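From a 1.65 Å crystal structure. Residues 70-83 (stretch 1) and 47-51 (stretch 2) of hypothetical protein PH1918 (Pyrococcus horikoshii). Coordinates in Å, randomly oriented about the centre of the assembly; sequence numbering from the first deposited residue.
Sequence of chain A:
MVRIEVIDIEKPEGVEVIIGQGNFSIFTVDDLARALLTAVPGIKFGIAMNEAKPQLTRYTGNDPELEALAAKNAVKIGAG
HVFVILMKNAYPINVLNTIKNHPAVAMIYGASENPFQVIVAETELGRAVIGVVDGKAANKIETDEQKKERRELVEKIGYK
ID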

# COMPACT_ATOMS: atom_id res chain seq x y z
N ALA A 70 12.98 -50.14 -10.08
CA ALA A 70 12.32 -50.40 -8.80
C ALA A 70 11.70 -51.79 -8.84
O ALA A 70 11.82 -52.56 -7.90
CB ALA A 70 11.24 -49.34 -8.54
N ALA A 71 11.05 -52.11 -9.96
CA ALA A 71 10.41 -53.41 -10.13
C ALA A 71 11.43 -54.55 -10.15
O ALA A 71 11.20 -55.60 -9.57
CB ALA A 71 9.58 -53.41 -11.41
N LYS A 72 12.54 -54.33 -10.84
CA LYS A 72 13.58 -55.34 -10.93
C LYS A 72 14.15 -55.65 -9.54
O LYS A 72 14.36 -56.81 -9.20
CB LYS A 72 14.70 -54.86 -11.86
CG LYS A 72 15.78 -55.90 -12.12
CD LYS A 72 16.85 -55.34 -13.05
CE LYS A 72 17.94 -56.36 -13.34
NZ LYS A 72 19.01 -55.80 -14.22
N ASN A 73 14.41 -54.61 -8.76
CA ASN A 73 14.95 -54.78 -7.41
C ASN A 73 13.92 -55.44 -6.50
O ASN A 73 14.24 -56.34 -5.72
CB ASN A 73 15.36 -53.44 -6.80
CG ASN A 73 16.71 -52.94 -7.29
OD1 ASN A 73 17.74 -53.57 -7.04
ND2 ASN A 73 16.70 -51.83 -8.00
N ALA A 74 12.67 -54.99 -6.61
CA ALA A 74 11.59 -55.53 -5.79
C ALA A 74 11.33 -57.02 -6.03
O ALA A 74 11.15 -57.78 -5.08
CB ALA A 74 10.32 -54.73 -6.00
N VAL A 75 11.29 -57.44 -7.29
CA VAL A 75 11.01 -58.84 -7.59
C VAL A 75 12.18 -59.73 -7.16
O VAL A 75 11.98 -60.90 -6.80
CB VAL A 75 10.69 -59.06 -9.10
CG1 VAL A 75 11.94 -59.00 -9.93
CG2 VAL A 75 9.97 -60.39 -9.28
N LYS A 76 13.39 -59.18 -7.17
CA LYS A 76 14.56 -59.93 -6.75
C LYS A 76 14.46 -60.14 -5.24
O LYS A 76 14.69 -61.23 -4.75
CB LYS A 76 15.85 -59.18 -7.10
CG LYS A 76 17.11 -59.98 -6.82
CD LYS A 76 17.08 -61.33 -7.53
CE LYS A 76 18.30 -62.18 -7.18
NZ LYS A 76 19.57 -61.50 -7.55
N ILE A 77 14.12 -59.08 -4.52
CA ILE A 77 13.96 -59.17 -3.07
C ILE A 77 12.84 -60.18 -2.81
O ILE A 77 12.94 -61.01 -1.90
CB ILE A 77 13.61 -57.79 -2.47
CG1 ILE A 77 14.84 -56.88 -2.55
CG2 ILE A 77 13.13 -57.95 -1.03
CD1 ILE A 77 14.57 -55.43 -2.19
N GLY A 78 11.79 -60.09 -3.61
CA GLY A 78 10.67 -61.01 -3.51
C GLY A 78 9.75 -60.99 -2.30
O GLY A 78 8.54 -61.19 -2.45
N ALA A 79 10.30 -60.75 -1.12
CA ALA A 79 9.51 -60.74 0.11
C ALA A 79 8.16 -60.05 -0.01
O ALA A 79 8.06 -58.91 -0.49
CB ALA A 79 10.32 -60.10 1.24
N GLY A 80 7.11 -60.73 0.43
CA GLY A 80 5.77 -60.18 0.36
C GLY A 80 5.61 -58.88 1.13
O GLY A 80 6.17 -58.72 2.22
N HIS A 81 4.84 -57.97 0.56
CA HIS A 81 4.50 -56.65 1.13
C HIS A 81 5.71 -55.69 1.27
O HIS A 81 5.63 -54.63 1.87
CB HIS A 81 3.86 -56.88 2.51
CG HIS A 81 2.38 -57.09 2.35
ND1 HIS A 81 1.61 -57.69 3.29
CD2 HIS A 81 1.56 -56.70 1.29
CE1 HIS A 81 0.35 -57.66 2.80
NE2 HIS A 81 0.29 -57.07 1.61
N VAL A 82 6.85 -56.05 0.70
CA VAL A 82 8.00 -55.17 0.73
C VAL A 82 7.85 -54.20 -0.43
O VAL A 82 7.37 -54.58 -1.51
CB VAL A 82 9.33 -55.95 0.56
CG1 VAL A 82 10.48 -54.99 0.24
CG2 VAL A 82 9.64 -56.73 1.83
N PHE A 83 8.22 -52.94 -0.22
CA PHE A 83 8.14 -51.97 -1.31
C PHE A 83 9.49 -51.32 -1.50
O PHE A 83 10.27 -51.16 -0.55
CB PHE A 83 7.03 -50.93 -1.06
CG PHE A 83 7.23 -50.06 0.16
CD1 PHE A 83 7.99 -48.90 0.09
CD2 PHE A 83 6.59 -50.38 1.36
CE1 PHE A 83 8.12 -48.06 1.21
CE2 PHE A 83 6.71 -49.55 2.48
CZ PHE A 83 7.48 -48.38 2.40
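Stretch 2 (47-51) IAMNE

Residues 47-51 form an extended strand, and stretch 1 meets it twice: first as a helix packed over it, then, after a tight reversal, as a strand beside it. The helix, 70-77, runs nearly along the strand, with N-to-C directions 22° apart, a signed crossing angle of -22°, and a closest approach of 7.0 Å between the axes. At Gly78 the chain leaves helical geometry with phi 68°, a value that by itself favours glycine. A type II turn from Ala79 to Val82 then sends the chain back, so that 82-83 pairs antiparallel to stretch 2.

The pairing is short but well defined. Asn50 N donates to Val82 O at 3.0 Å, nearly straight at 164°, and Asn50 O accepts from His81 N at 2.9 Å, with a more bent angle of 144°. One step along, Phe83 and Met49 form a non-hydrogen-bonded pair with their CA atoms 4.1 Å apart. There the backbones meet through CA-H...O contacts instead: Phe83 CA lies 3.1 Å from Ala48 O, and Met49 CA lies 3.3 Å from Val82 O.

The axes come within 7.0 Å, and around Ala48 the packing is alanine on alanine. Ala48 points toward the helix, and its CB lies 3.5 Å from Ala74 CB, 4.1 Å from Ala70 CB and 3.5 Å from Ala70 O. Ala71, set sideways, still brings its CA within 3.6 Å of Ala48 CB. Lys72 and Lys76 point away and make no contact with the strand.

Asn50 also points toward stretch 1 and has the largest covered area of the contact. With chi1 in m, its ND2 reaches Ala74 O and Ala79 O, each at 3.0 Å. The two bonds tie the strand both to the last part of the helix and to the start of the turn. Ala74 O also accepts from Gly78 N, so one carbonyl serves the helix and the strand side chain together. Asn50 OD1 is hydrogen-bonded elsewhere in the structure, which leaves this buried amide satisfied.

Met49 and Phe83 share the other face of the sheet, where Phe83 CB sits 3.7 Å from Met49 CG. Met49 is fully extended, all three chi angles t, and its CE comes within 3.7 Å of His81 O. The rule to read here is alternation: Ala48 and Asn50 serve the helix side, while Met49 between them packs against Phe83.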

# COMPACT_ATOMS: atom_id res chain seq x y z
N ILE A 47 8.26 -46.86 -7.99
CA ILE A 47 7.95 -47.59 -6.77
C ILE A 47 7.36 -48.95 -7.16
O ILE A 47 6.54 -49.04 -8.07
CB ILE A 47 6.94 -46.82 -5.85
CG1 ILE A 47 6.66 -47.65 -4.59
CG2 ILE A 47 5.64 -46.53 -6.59
CD1 ILE A 47 5.75 -46.96 -3.58
N ALA A 48 7.83 -49.99 -6.48
CA ALA A 48 7.36 -51.34 -6.73
C ALA A 48 7.04 -51.98 -5.39
O ALA A 48 7.70 -51.70 -4.39
CB ALA A 48 8.42 -52.14 -7.47
N MET A 49 6.03 -52.83 -5.36
CA MET A 49 5.63 -53.48 -4.13
C MET A 49 5.16 -54.89 -4.43
O MET A 49 4.43 -55.12 -5.40
CB MET A 49 4.51 -52.68 -3.46
CG MET A 49 4.17 -53.11 -2.06
SD MET A 49 3.15 -51.87 -1.25
CE MET A 49 2.91 -52.63 0.38
N ASN A 50 5.59 -55.84 -3.60
CA ASN A 50 5.25 -57.24 -3.80
C ASN A 50 3.94 -57.69 -3.18
O ASN A 50 3.65 -57.41 -2.02
CB ASN A 50 6.38 -58.13 -3.27
CG ASN A 50 7.70 -57.83 -3.94
OD1 ASN A 50 7.75 -57.51 -5.12
ND2 ASN A 50 8.79 -57.94 -3.18
N GLU A 51 3.14 -58.38 -3.99
CA GLU A 51 1.86 -58.91 -3.55
C GLU A 51 2.02 -60.43 -3.45
O GLU A 51 2.29 -61.10 -4.45
CB GLU A 51 0.77 -58.55 -4.56
CG GLU A 51 -0.63 -58.95 -4.11
CD GLU A 51 -1.68 -58.67 -5.17
OE1 GLU A 51 -1.30 -58.38 -6.32
OE2 GLU A 51 -2.88 -58.74 -4.84